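Local coordinates for protein cocosin 1 acidic chain (Cocos nucifera, PDB 5WPW) that serves as a hexameric seed storage globulin, a nutrient reservoir of the coconut, and is a potential food allergen, at residues 74-80 with 245-250; 264-270 with 412-416; 313-319 with 332-338. The protein carries 2 engineered substitutions. One frame throughout, in Å; residues are numbered along the deposited sequence.

Contact 1: 74-80 with 245-250; sequences LVMPGCP and YCSMKI
A disulfide-pinned contact between two loops joins the turn that follows strand 70-74, in the N-terminal cupin domain, to the segment that leads into strand 251-253. The link is Cys79 SG to Cys246 SG, 2.0 Å, with chi3 of -83° and both chi1 angles in the m well; the two CA atoms stand 5.8 Å apart. Cys79 is presented by a type II turn from Met76 to Cys79, closed by Cys79 N to Met76 O at 3.2 Å. Pro77 suits its second position, and Gly78 its third, where phi/psi of 89/-2 would jam a CB against the preceding carbonyl. Opposite, Tyr245 and Cys246 form a short 3-10 segment, with Met248 N hydrogen-bonded to Tyr245 O at 3.3 Å, before the chain extends through Met248 and Lys249. From the disulfide an apolar row runs toward Leu74 and Ile250, whose CA atoms are 8.7 Å apart. Met76, long and flexible, reaches along the gap: its SD lies 4.1 Å from Met248 CE and its CE 4.0 Å from Ile250 CG2. Leu74 CD2 meets Ile250 CG2 at 3.6 Å, two branched aliphatic side chains in direct van der Waals contact. Pro80 CD touches Cys246 SG at 4.2 Å. Tyr108 of strand 107-110 packs against Leu74, Met76 and Ile250, while Phe241 of a neighbouring subunit covers Met76 and Cys79. Such a covalent bond between the acidic and basic chains, cut from one precursor yet held together, is the hallmark of the 11S seed globulins.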
ATOM      1  N   LEU A  74     -15.348 -23.462   3.647  1.00 26.77           N
ATOM      2  CA  LEU A  74     -14.295 -22.967   2.778  1.00 31.36           C
ATOM      3  C   LEU A  74     -12.975 -23.387   3.397  1.00 29.99           C
ATOM      4  O   LEU A  74     -12.663 -23.004   4.535  1.00 31.19           O
ATOM      5  CB  LEU A  74     -14.373 -21.452   2.650  1.00 29.24           C
ATOM      6  CG  LEU A  74     -13.270 -20.807   1.832  1.00 33.75           C
ATOM      7  CD1 LEU A  74     -13.502 -21.195   0.413  1.00 27.59           C
ATOM      8  CD2 LEU A  74     -13.339 -19.300   1.994  1.00 34.40           C
ATOM      9  N   VAL A  75     -12.215 -24.179   2.676  1.00 28.65           N
ATOM     10  CA  VAL A  75     -10.953 -24.677   3.214  1.00 31.65           C
ATOM     11  C   VAL A  75      -9.831 -23.736   2.796  1.00 35.30           C
ATOM     12  O   VAL A  75      -9.574 -23.548   1.600  1.00 34.12           O
ATOM     13  CB  VAL A  75     -10.678 -26.110   2.752  1.00 34.56           C
ATOM     14  CG1 VAL A  75      -9.330 -26.560   3.282  1.00 35.49           C
ATOM     15  CG2 VAL A  75     -11.800 -27.041   3.220  1.00 29.99           C
ATOM     16  N   MET A  76      -9.149 -23.153   3.787  1.00 31.01           N
ATOM     17  CA  MET A  76      -8.020 -22.268   3.517  1.00 33.70           C
ATOM     18  C   MET A  76      -6.729 -23.049   3.711  1.00 29.33           C
ATOM     19  O   MET A  76      -6.389 -23.379   4.851  1.00 29.82           O
ATOM     20  CB  MET A  76      -8.065 -21.048   4.439  1.00 30.01           C
ATOM     21  CG  MET A  76      -9.447 -20.415   4.522  1.00 42.01           C
ATOM     22  SD  MET A  76      -9.417 -18.619   4.695  1.00 51.59           S
ATOM     23  CE  MET A  76     -11.172 -18.237   4.828  1.00 44.80           C
ATOM     24  N   PRO A  77      -5.996 -23.376   2.644  1.00 32.90           N
ATOM     25  CA  PRO A  77      -4.818 -24.244   2.778  1.00 35.26           C
ATOM     26  C   PRO A  77      -3.726 -23.644   3.654  1.00 34.94           C
ATOM     27  O   PRO A  77      -3.341 -22.480   3.507  1.00 31.46           O
ATOM     28  CB  PRO A  77      -4.333 -24.405   1.330  1.00 35.50           C
ATOM     29  CG  PRO A  77      -4.996 -23.318   0.562  1.00 36.52           C
ATOM     30  CD  PRO A  77      -6.299 -23.065   1.239  1.00 38.13           C
ATOM     31  N   GLY A  78      -3.191 -24.467   4.545  1.00 29.24           N
ATOM     32  CA  GLY A  78      -2.113 -24.031   5.407  1.00 26.63           C
ATOM     33  C   GLY A  78      -2.569 -23.400   6.696  1.00 35.04           C
ATOM     34  O   GLY A  78      -1.724 -23.014   7.514  1.00 34.43           O
ATOM     35  N   CYS A  79      -3.969 -23.254   6.908  1.00 33.96           N
ATOM     36  CA  CYS A  79      -4.593 -22.776   8.126  1.00 31.21           C
ATOM     37  C   CYS A  79      -4.904 -23.958   9.037  1.00 30.48           C
ATOM     38  O   CYS A  79      -5.210 -25.052   8.550  1.00 28.47           O
ATOM     39  CB  CYS A  79      -5.878 -22.017   7.802  1.00 25.64           C
ATOM     40  SG  CYS A  79      -5.493 -20.395   6.967  1.00 31.50           S
ATOM     41  N   PRO A  80      -4.813 -23.762  10.353  1.00 28.18           N
ATOM     42  CA  PRO A  80      -5.122 -24.857  11.288  1.00 29.98           C
ATOM     43  C   PRO A  80      -6.604 -25.155  11.333  1.00 34.04           C
ATOM     44  O   PRO A  80      -7.437 -24.280  11.078  1.00 32.95           O
ATOM     45  CB  PRO A  80      -4.634 -24.328  12.647  1.00 29.77           C
ATOM     46  CG  PRO A  80      -4.584 -22.823  12.487  1.00 33.80           C
ATOM     47  CD  PRO A  80      -4.282 -22.573  11.037  1.00 29.09           C
ATOM     48  N   TYR A 245      -4.998 -13.890   8.513  1.00 36.46           N
ATOM     49  CA  TYR A 245      -5.538 -14.288   7.216  1.00 37.37           C
ATOM     50  C   TYR A 245      -6.485 -15.471   7.341  1.00 36.11           C
ATOM     51  O   TYR A 245      -7.470 -15.541   6.603  1.00 37.35           O
ATOM     52  CB  TYR A 245      -4.404 -14.605   6.249  1.00 37.26           C
ATOM     53  CG  TYR A 245      -3.244 -13.671   6.459  1.00 49.61           C
ATOM     54  CD1 TYR A 245      -3.282 -12.371   5.968  1.00 48.41           C
ATOM     55  CD2 TYR A 245      -2.137 -14.065   7.194  1.00 45.57           C
ATOM     56  CE1 TYR A 245      -2.242 -11.501   6.178  1.00 50.88           C
ATOM     57  CE2 TYR A 245      -1.087 -13.193   7.416  1.00 54.58           C
ATOM     58  CZ  TYR A 245      -1.143 -11.911   6.901  1.00 54.59           C
ATOM     59  OH  TYR A 245      -0.095 -11.038   7.115  1.00 63.02           O
ATOM     60  N   CYS A 246      -6.225 -16.392   8.281  1.00 26.09           N
ATOM     61  CA  CYS A 246      -7.077 -17.573   8.380  1.00 30.08           C
ATOM     62  C   CYS A 246      -8.443 -17.254   8.949  1.00 34.79           C
ATOM     63  O   CYS A 246      -9.324 -18.119   8.923  1.00 33.43           O
ATOM     64  CB  CYS A 246      -6.403 -18.653   9.226  1.00 31.92           C
ATOM     65  SG  CYS A 246      -4.886 -19.267   8.506  1.00 31.01           S
ATOM     66  N   SER A 247      -8.635 -16.037   9.452  1.00 32.13           N
ATOM     67  CA  SER A 247      -9.898 -15.617  10.035  1.00 33.80           C
ATOM     68  C   SER A 247     -10.587 -14.548   9.200  1.00 33.66           C
ATOM     69  O   SER A 247     -11.358 -13.754   9.744  1.00 37.23           O
ATOM     70  CB  SER A 247      -9.677 -15.122  11.469  1.00 34.55           C
ATOM     71  OG  SER A 247      -8.991 -16.103  12.225  1.00 38.03           O
ATOM     72  N   MET A 248     -10.313 -14.497   7.897  1.00 30.26           N
ATOM     73  CA  MET A 248     -11.003 -13.553   7.017  1.00 30.65           C
ATOM     74  C   MET A 248     -12.503 -13.838   7.016  1.00 31.52           C
ATOM     75  O   MET A 248     -12.924 -14.994   6.895  1.00 34.22           O
ATOM     76  CB  MET A 248     -10.492 -13.682   5.585  1.00 28.96           C
ATOM     77  CG  MET A 248      -9.153 -13.100   5.281  1.00 38.52           C
ATOM     78  SD  MET A 248      -9.019 -13.103   3.482  1.00 52.01           S
ATOM     79  CE  MET A 248      -8.776 -14.854   3.173  1.00 38.03           C
ATOM     80  N   LYS A 249     -13.312 -12.791   7.115  1.00 31.27           N
ATOM     81  CA  LYS A 249     -14.740 -12.967   6.934  1.00 25.30           C
ATOM     82  C   LYS A 249     -14.992 -13.202   5.450  1.00 27.37           C
ATOM     83  O   LYS A 249     -14.416 -12.516   4.607  1.00 24.90           O
ATOM     84  CB  LYS A 249     -15.507 -11.739   7.440  1.00 33.19           C
ATOM     85  CG  LYS A 249     -17.025 -11.908   7.441  1.00 29.21           C
ATOM     86  CD  LYS A 249     -17.755 -10.624   7.880  1.00 39.96           C
ATOM     87  CE  LYS A 249     -17.065  -9.381   7.334  1.00 33.03           C
ATOM     88  NZ  LYS A 249     -17.975  -8.354   6.714  1.00 38.20           N
ATOM     89  N   ILE A 250     -15.818 -14.195   5.123  1.00 27.40           N
ATOM     90  CA  ILE A 250     -16.142 -14.519   3.735  1.00 27.01           C
ATOM     91  C   ILE A 250     -17.600 -14.294   3.408  1.00 25.70           C
ATOM     92  O   ILE A 250     -18.018 -14.568   2.275  1.00 25.89           O
ATOM     93  CB  ILE A 250     -15.759 -15.971   3.381  1.00 29.05           C
ATOM     94  CG1 ILE A 250     -16.464 -16.951   4.314  1.00 33.80           C
ATOM     95  CG2 ILE A 250     -14.251 -16.156   3.401  1.00 30.04           C
ATOM     96  CD1 ILE A 250     -17.122 -18.101   3.584  1.00 33.25           C
TER

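Contact 2: 264-270 with 412-416; sequences NPRGGRI and AIFTP
An Asx turn and a classic beta bulge, both built on Asn264, shape the tight connection between strands 262-264 and 268-273 of the C-terminal cupin domain, and the end of the modelled chain lies across it. Asn264 (chi1 t) turns its OD1 back to accept from Arg266 N at 3.0 Å. Its backbone O takes Gly267 N at 2.8 Å and Gly268 N at 3.0 Å, the bulge proper, and Asn264 N donates to Gly268 O at 3.0 Å. Pro265, with phi fixed near -60°, suits the first step of the bend. Segment 412-416 comes nearest at Gly267 and Thr415, with CA atoms 4.7 Å apart, and the meeting is by van der Waals contact. Ile413 (chi1 m) presses its CG2 to 3.3 Å from Gly267 C and its CD1 to 3.8 Å from Ile270 CG1; Ile270 CD1 also reaches Ala412 CB at 4.2 Å. Glycine is needed at 267, since an ideal CB there would lie only 2.7 Å from Ile413 CG2. Gly268, at phi/psi 134/-158, would drive a CB into the preceding carbonyl. Thr415 (chi1 p) sets its methyl CG2 3.2 Å from Asn264 OD1 and 3.5 Å from Gly267 N. The CA-to-CB bond of Phe414 is directed away from 264-270, and its ring packs on Met298 and Ser300 of strand 298-304. Thus strand 413-414, paired with 298-304 in one sheet of the cupin domain, lays Ile413 against strand 268-273 and against Leu293 of strand 287-293, both in the other sheet, while Ala191 of a neighbouring subunit packs on Phe414.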
ATOM      1  N   ASN A 264     -35.667   5.484   1.379  1.00 29.51           N
ATOM      2  CA  ASN A 264     -36.805   6.410   1.366  1.00 29.32           C
ATOM      3  C   ASN A 264     -38.048   5.585   1.677  1.00 31.60           C
ATOM      4  O   ASN A 264     -38.361   4.642   0.920  1.00 31.35           O
ATOM      5  CB  ASN A 264     -36.897   7.109   0.006  1.00 32.34           C
ATOM      6  CG  ASN A 264     -38.073   8.059  -0.099  1.00 37.95           C
ATOM      7  OD1 ASN A 264     -39.174   7.764   0.371  1.00 34.20           O
ATOM      8  ND2 ASN A 264     -37.852   9.194  -0.736  1.00 40.77           N
ATOM      9  N   PRO A 265     -38.802   5.909   2.737  1.00 35.31           N
ATOM     10  CA  PRO A 265     -39.902   5.012   3.161  1.00 37.44           C
ATOM     11  C   PRO A 265     -40.970   4.774   2.113  1.00 34.46           C
ATOM     12  O   PRO A 265     -41.681   3.765   2.206  1.00 38.44           O
ATOM     13  CB  PRO A 265     -40.480   5.713   4.401  1.00 36.16           C
ATOM     14  CG  PRO A 265     -40.085   7.120   4.262  1.00 38.58           C
ATOM     15  CD  PRO A 265     -38.738   7.111   3.575  1.00 33.87           C
ATOM     16  N   ARG A 266     -41.118   5.644   1.115  1.00 34.26           N
ATOM     17  CA  ARG A 266     -42.065   5.381   0.042  1.00 36.86           C
ATOM     18  C   ARG A 266     -41.391   5.045  -1.284  1.00 37.49           C
ATOM     19  O   ARG A 266     -42.056   5.029  -2.321  1.00 39.46           O
ATOM     20  CB  ARG A 266     -43.021   6.566  -0.120  1.00 47.08           C
ATOM     21  CG  ARG A 266     -44.244   6.477   0.790  1.00 47.99           C
ATOM     22  CD  ARG A 266     -45.243   5.448   0.251  1.00 53.09           C
ATOM     23  NE  ARG A 266     -46.136   4.915   1.280  1.00 55.30           N
ATOM     24  CZ  ARG A 266     -45.970   3.737   1.880  1.00 59.64           C
ATOM     25  NH1 ARG A 266     -44.935   2.965   1.559  1.00 54.85           N
ATOM     26  NH2 ARG A 266     -46.835   3.331   2.803  1.00 57.12           N
ATOM     27  N   GLY A 267     -40.094   4.755  -1.288  1.00 33.63           N
ATOM     28  CA  GLY A 267     -39.465   4.422  -2.548  1.00 34.24           C
ATOM     29  C   GLY A 267     -38.721   3.104  -2.533  1.00 29.35           C
ATOM     30  O   GLY A 267     -38.716   2.392  -3.539  1.00 26.61           O
ATOM     31  N   GLY A 268     -38.088   2.778  -1.411  1.00 27.80           N
ATOM     32  CA  GLY A 268     -37.311   1.554  -1.320  1.00 28.56           C
ATOM     33  C   GLY A 268     -35.959   1.790  -0.676  1.00 29.10           C
ATOM     34  O   GLY A 268     -35.762   2.746   0.087  1.00 28.51           O
ATOM     35  N   ARG A 269     -35.017   0.885  -0.958  1.00 25.52           N
ATOM     36  CA  ARG A 269     -33.734   0.932  -0.281  1.00 28.83           C
ATOM     37  C   ARG A 269     -32.659   0.347  -1.191  1.00 27.98           C
ATOM     38  O   ARG A 269     -32.952  -0.407  -2.121  1.00 24.83           O
ATOM     39  CB  ARG A 269     -33.781   0.177   1.050  1.00 28.02           C
ATOM     40  CG  ARG A 269     -34.443  -1.207   0.953  1.00 26.59           C
ATOM     41  CD  ARG A 269     -34.338  -1.984   2.238  1.00 32.91           C
ATOM     42  NE  ARG A 269     -35.133  -3.216   2.215  1.00 32.72           N
ATOM     43  CZ  ARG A 269     -34.679  -4.383   1.771  1.00 37.69           C
ATOM     44  NH1 ARG A 269     -33.437  -4.480   1.302  1.00 30.18           N
ATOM     45  NH2 ARG A 269     -35.457  -5.462   1.807  1.00 34.92           N
ATOM     46  N   ILE A 270     -31.409   0.733  -0.920  1.00 27.64           N
ATOM     47  CA  ILE A 270     -30.230   0.161  -1.570  1.00 25.88           C
ATOM     48  C   ILE A 270     -29.191  -0.154  -0.510  1.00 26.56           C
ATOM     49  O   ILE A 270     -28.962   0.635   0.413  1.00 23.44           O
ATOM     50  CB  ILE A 270     -29.613   1.107  -2.613  1.00 29.36           C
ATOM     51  CG1 ILE A 270     -30.649   1.593  -3.613  1.00 31.28           C
ATOM     52  CG2 ILE A 270     -28.435   0.416  -3.311  1.00 29.36           C
ATOM     53  CD1 ILE A 270     -30.068   2.563  -4.600  1.00 30.14           C
ATOM     54  N   ALA A 412     -30.775   8.291  -4.812  1.00 43.58           N
ATOM     55  CA  ALA A 412     -30.969   7.530  -6.044  1.00 41.27           C
ATOM     56  C   ALA A 412     -32.363   6.912  -6.165  1.00 39.46           C
ATOM     57  O   ALA A 412     -32.778   6.579  -7.284  1.00 37.33           O
ATOM     58  CB  ALA A 412     -29.914   6.432  -6.152  1.00 42.62           C
ATOM     59  N   ILE A 413     -33.087   6.759  -5.059  1.00 39.05           N
ATOM     60  CA  ILE A 413     -34.420   6.160  -5.063  1.00 37.06           C
ATOM     61  C   ILE A 413     -35.429   7.294  -5.178  1.00 41.63           C
ATOM     62  O   ILE A 413     -35.636   8.046  -4.223  1.00 42.54           O
ATOM     63  CB  ILE A 413     -34.679   5.320  -3.804  1.00 37.86           C
ATOM     64  CG1 ILE A 413     -33.671   4.179  -3.691  1.00 35.46           C
ATOM     65  CG2 ILE A 413     -36.115   4.749  -3.824  1.00 36.16           C
ATOM     66  CD1 ILE A 413     -34.186   2.854  -4.242  1.00 36.65           C
ATOM     67  N   PHE A 414     -36.050   7.409  -6.347  1.00 40.57           N
ATOM     68  CA  PHE A 414     -36.969   8.491  -6.663  1.00 44.09           C
ATOM     69  C   PHE A 414     -38.391   8.023  -6.376  1.00 44.53           C
ATOM     70  O   PHE A 414     -38.874   7.074  -7.004  1.00 47.49           O
ATOM     71  CB  PHE A 414     -36.829   8.889  -8.131  1.00 42.41           C
ATOM     72  CG  PHE A 414     -35.630   9.735  -8.431  1.00 38.05           C
ATOM     73  CD1 PHE A 414     -34.788  10.184  -7.418  1.00 38.62           C
ATOM     74  CD2 PHE A 414     -35.337  10.086  -9.735  1.00 39.57           C
ATOM     75  CE1 PHE A 414     -33.679  10.965  -7.718  1.00 37.93           C
ATOM     76  CE2 PHE A 414     -34.228  10.871 -10.041  1.00 33.49           C
ATOM     77  CZ  PHE A 414     -33.404  11.313  -9.036  1.00 36.77           C
ATOM     78  N   THR A 415     -39.052   8.664  -5.422  1.00 48.85           N
ATOM     79  CA  THR A 415     -40.409   8.257  -5.095  1.00 45.91           C
ATOM     80  C   THR A 415     -41.370   8.708  -6.194  1.00 52.01           C
ATOM     81  O   THR A 415     -41.288   9.851  -6.659  1.00 54.04           O
ATOM     82  CB  THR A 415     -40.839   8.828  -3.748  1.00 46.62           C
ATOM     83  OG1 THR A 415     -40.383  10.181  -3.617  1.00 47.01           O
ATOM     84  CG2 THR A 415     -40.252   7.993  -2.641  1.00 44.74           C
ATOM     85  N   PRO A 416     -42.307   7.840  -6.615  1.00 53.43           N
ATOM     86  CA  PRO A 416     -43.233   7.983  -7.751  1.00 54.55           C
ATOM     87  C   PRO A 416     -43.905   9.357  -7.867  1.00 57.23           C
ATOM     88  O   PRO A 416     -44.331   9.913  -6.857  1.00 56.66           O
ATOM     89  CB  PRO A 416     -44.298   6.895  -7.482  1.00 49.18           C
ATOM     90  CG  PRO A 416     -44.065   6.424  -6.072  1.00 46.12           C
ATOM     91  CD  PRO A 416     -42.602   6.624  -5.832  1.00 51.99           C
TER

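Contact 3: 313-319 with 332-338; sequences CTGGRGR and DGELRQG
Arg317 spreads one face of its guanidinium over Arg336 CB, and at the edge its NH1 makes a salt bridge to Glu334 OE1, 2.4 Å, running diagonally across two antiparallel strands. Axes of 317-319 and 332-336 approach to 4.6 Å at 163°. In register, Gly318 faces Leu335 as a hydrogen-bonded pair, Gly318 N to Leu335 O 3.1 Å and Leu335 N to Gly318 O 2.7 Å; Arg319 and Glu334 are a non-hydrogen-bonded pair with CA atoms 4.4 Å apart. The exposed face carries charge: Arg319 (chi1 t, chi2 p) curls over Gly333 CA, its NE and NH2 hydrogen-bonding Asp332 OD1, 2.8 and 2.6 Å, in a salt bridge. Leu335 points to the other, buried face, onto Phe358. Earlier, the chain bends at Gly315 and Gly316, the latter at a positive phi (71°) suited to glycine. Before this corner Cys313 O accepts from Gly338 N at 2.9 Å; at 91/-3 a CB on Gly338 would jam against Gln337 O. A water bridges Gly316 N (3.0 Å) and Gln337 OE1 (3.2 Å). Thr314 and Gly315 form a classic bulge opposite Gln359, so the corner passes strand 309-314 into the hairpin 317-323/329-336, as expected of the two-sheet, jelly-roll-like cupin barrel.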
ATOM      1  N   CYS A 313     -33.112 -10.535 -11.064  1.00 25.96           N
ATOM      2  CA  CYS A 313     -34.344 -10.144 -10.373  1.00 30.92           C
ATOM      3  C   CYS A 313     -34.810 -11.273  -9.452  1.00 27.06           C
ATOM      4  O   CYS A 313     -35.009 -12.412  -9.897  1.00 31.86           O
ATOM      5  CB  CYS A 313     -35.437  -9.757 -11.364  1.00 33.12           C
ATOM      6  SG  CYS A 313     -37.028  -9.445 -10.545  1.00 31.81           S
ATOM      7  N   THR A 314     -34.907 -10.974  -8.160  1.00 23.49           N
ATOM      8  CA  THR A 314     -35.309 -11.940  -7.145  1.00 30.87           C
ATOM      9  C   THR A 314     -36.806 -11.902  -6.846  1.00 27.45           C
ATOM     10  O   THR A 314     -37.297 -12.769  -6.128  1.00 35.16           O
ATOM     11  CB  THR A 314     -34.539 -11.703  -5.838  1.00 31.22           C
ATOM     12  OG1 THR A 314     -34.874 -10.422  -5.298  1.00 30.02           O
ATOM     13  CG2 THR A 314     -33.004 -11.761  -6.068  1.00 32.38           C
ATOM     14  N   GLY A 315     -37.531 -10.922  -7.357  1.00 34.69           N
ATOM     15  CA  GLY A 315     -38.946 -10.799  -7.032  1.00 31.21           C
ATOM     16  C   GLY A 315     -39.547  -9.580  -7.694  1.00 34.26           C
ATOM     17  O   GLY A 315     -38.840  -8.689  -8.182  1.00 32.35           O
ATOM     18  N   GLY A 316     -40.872  -9.563  -7.721  1.00 34.38           N
ATOM     19  CA  GLY A 316     -41.507  -8.419  -8.322  1.00 33.37           C
ATOM     20  C   GLY A 316     -41.344  -8.359  -9.828  1.00 30.21           C
ATOM     21  O   GLY A 316     -41.045  -9.342 -10.505  1.00 36.17           O
ATOM     22  N   ARG A 317     -41.550  -7.154 -10.351  1.00 31.42           N
ATOM     23  CA  ARG A 317     -41.542  -6.876 -11.781  1.00 36.70           C
ATOM     24  C   ARG A 317     -41.161  -5.423 -11.961  1.00 34.12           C
ATOM     25  O   ARG A 317     -41.600  -4.574 -11.181  1.00 35.20           O
ATOM     26  CB  ARG A 317     -42.913  -7.095 -12.439  1.00 41.40           C
ATOM     27  CG  ARG A 317     -43.393  -8.524 -12.503  1.00 46.36           C
ATOM     28  CD  ARG A 317     -44.844  -8.588 -12.993  1.00 48.64           C
ATOM     29  NE  ARG A 317     -45.261  -9.972 -13.187  1.00 53.46           N
ATOM     30  CZ  ARG A 317     -44.902 -10.721 -14.227  1.00 54.11           C
ATOM     31  NH1 ARG A 317     -44.121 -10.216 -15.180  1.00 52.93           N
ATOM     32  NH2 ARG A 317     -45.325 -11.978 -14.316  1.00 52.10           N
ATOM     33  N   GLY A 318     -40.366  -5.134 -12.989  1.00 35.36           N
ATOM     34  CA  GLY A 318     -40.011  -3.753 -13.242  1.00 37.46           C
ATOM     35  C   GLY A 318     -39.584  -3.516 -14.669  1.00 37.02           C
ATOM     36  O   GLY A 318     -39.213  -4.440 -15.396  1.00 37.72           O
ATOM     37  N   ARG A 319     -39.665  -2.256 -15.068  1.00 38.78           N
ATOM     38  CA  ARG A 319     -39.207  -1.797 -16.367  1.00 37.22           C
ATOM     39  C   ARG A 319     -37.759  -1.334 -16.256  1.00 36.11           C
ATOM     40  O   ARG A 319     -37.445  -0.490 -15.414  1.00 35.53           O
ATOM     41  CB  ARG A 319     -40.062  -0.631 -16.864  1.00 38.42           C
ATOM     42  CG  ARG A 319     -39.866  -0.299 -18.324  1.00 42.64           C
ATOM     43  CD  ARG A 319     -40.659  -1.288 -19.146  1.00 49.15           C
ATOM     44  NE  ARG A 319     -40.429  -1.168 -20.582  1.00 56.82           N
ATOM     45  CZ  ARG A 319     -40.931  -2.017 -21.473  1.00 52.56           C
ATOM     46  NH1 ARG A 319     -41.676  -3.037 -21.059  1.00 50.25           N
ATOM     47  NH2 ARG A 319     -40.694  -1.848 -22.772  1.00 51.68           N
ATOM     48  N   ASP A 332     -35.296  -2.271 -23.401  1.00 40.34           N
ATOM     49  CA  ASP A 332     -36.500  -1.568 -22.975  1.00 37.05           C
ATOM     50  C   ASP A 332     -37.530  -2.675 -22.733  1.00 46.86           C
ATOM     51  O   ASP A 332     -38.287  -3.033 -23.634  1.00 46.71           O
ATOM     52  CB  ASP A 332     -36.966  -0.573 -24.017  1.00 44.62           C
ATOM     53  CG  ASP A 332     -38.103   0.310 -23.526  1.00 51.06           C
ATOM     54  OD1 ASP A 332     -38.817  -0.077 -22.566  1.00 48.16           O
ATOM     55  OD2 ASP A 332     -38.282   1.401 -24.116  1.00 56.01           O
ATOM     56  N   GLY A 333     -37.506  -3.237 -21.532  1.00 40.98           N
ATOM     57  CA  GLY A 333     -38.341  -4.387 -21.266  1.00 44.23           C
ATOM     58  C   GLY A 333     -38.583  -4.521 -19.785  1.00 42.36           C
ATOM     59  O   GLY A 333     -38.046  -3.769 -18.969  1.00 39.98           O
ATOM     60  N   GLU A 334     -39.421  -5.494 -19.454  1.00 39.59           N
ATOM     61  CA  GLU A 334     -39.696  -5.839 -18.076  1.00 42.03           C
ATOM     62  C   GLU A 334     -38.606  -6.783 -17.586  1.00 44.09           C
ATOM     63  O   GLU A 334     -37.836  -7.334 -18.368  1.00 47.90           O
ATOM     64  CB  GLU A 334     -41.096  -6.472 -17.969  1.00 44.01           C
ATOM     65  CG  GLU A 334     -41.597  -6.822 -16.554  1.00 49.16           C
ATOM     66  CD  GLU A 334     -43.052  -7.327 -16.520  1.00 52.24           C
ATOM     67  OE1 GLU A 334     -43.274  -8.550 -16.701  1.00 51.01           O
ATOM     68  OE2 GLU A 334     -43.967  -6.509 -16.275  1.00 55.15           O
ATOM     69  N   LEU A 335     -38.515  -6.940 -16.283  1.00 43.01           N
ATOM     70  CA  LEU A 335     -37.740  -8.020 -15.703  1.00 37.71           C
ATOM     71  C   LEU A 335     -38.623  -8.660 -14.650  1.00 38.44           C
ATOM     72  O   LEU A 335     -39.329  -7.951 -13.922  1.00 37.33           O
ATOM     73  CB  LEU A 335     -36.420  -7.518 -15.086  1.00 39.52           C
ATOM     74  CG  LEU A 335     -35.120  -7.518 -15.892  1.00 38.46           C
ATOM     75  CD1 LEU A 335     -33.950  -7.292 -14.955  1.00 38.05           C
ATOM     76  CD2 LEU A 335     -34.908  -8.808 -16.651  1.00 39.48           C
ATOM     77  N   ARG A 336     -38.603  -9.990 -14.574  1.00 37.32           N
ATOM     78  CA  ARG A 336     -39.351 -10.674 -13.532  1.00 36.47           C
ATOM     79  C   ARG A 336     -38.437 -11.662 -12.826  1.00 37.68           C
ATOM     80  O   ARG A 336     -37.280 -11.863 -13.214  1.00 30.59           O
ATOM     81  CB  ARG A 336     -40.597 -11.380 -14.092  1.00 42.52           C
ATOM     82  CG  ARG A 336     -40.317 -12.264 -15.285  1.00 43.08           C
ATOM     83  CD  ARG A 336     -41.601 -12.650 -16.038  1.00 52.35           C
ATOM     84  NE  ARG A 336     -41.299 -13.260 -17.332  1.00 54.08           N
ATOM     85  CZ  ARG A 336     -40.803 -14.485 -17.485  1.00 58.82           C
ATOM     86  NH1 ARG A 336     -40.551 -15.243 -16.421  1.00 53.79           N
ATOM     87  NH2 ARG A 336     -40.555 -14.953 -18.704  1.00 58.61           N
ATOM     88  N   GLN A 337     -38.975 -12.262 -11.764  1.00 35.17           N
ATOM     89  CA  GLN A 337     -38.234 -13.218 -10.956  1.00 35.20           C
ATOM     90  C   GLN A 337     -37.528 -14.264 -11.815  1.00 41.83           C
ATOM     91  O   GLN A 337     -38.121 -14.863 -12.724  1.00 37.67           O
ATOM     92  CB  GLN A 337     -39.177 -13.901  -9.965  1.00 38.78           C
ATOM     93  CG  GLN A 337     -38.540 -15.063  -9.215  1.00 37.81           C
ATOM     94  CD  GLN A 337     -39.359 -15.515  -8.028  1.00 46.29           C
ATOM     95  OE1 GLN A 337     -39.937 -14.691  -7.312  1.00 47.93           O
ATOM     96  NE2 GLN A 337     -39.430 -16.828  -7.819  1.00 41.70           N
ATOM     97  N   GLY A 338     -36.243 -14.468 -11.531  1.00 36.35           N
ATOM     98  CA  GLY A 338     -35.455 -15.488 -12.193  1.00 34.68           C
ATOM     99  C   GLY A 338     -34.732 -15.041 -13.440  1.00 36.68           C
ATOM    100  O   GLY A 338     -33.975 -15.836 -14.011  1.00 39.21           O
TER
HETATM  101  O   HOH W   1     -42.048 -12.294  -7.450  1.00 44.48           O

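Overall arrangement
The three contacts divide between the two halves of a bicupin subunit. Contact 1 closes first along the chain, ties the N-terminal cupin domain to the start of the basic chain, and stands well apart: its centre is 39 Å from that of contact 2 and 37 Å from that of contact 3, which lies on the opposite side of the chain's centre. Contacts 2 and 3 share the C-terminal cupin domain, with centres 17 Å and nearest atoms about 9 Å apart; contact 3 is nested in the loop closed by contact 2, and both draw on the same pair of sheets. Contacts 1 and 2 both touch the same neighbouring subunit, whereas contact 3 meets no other chain of the hexamer.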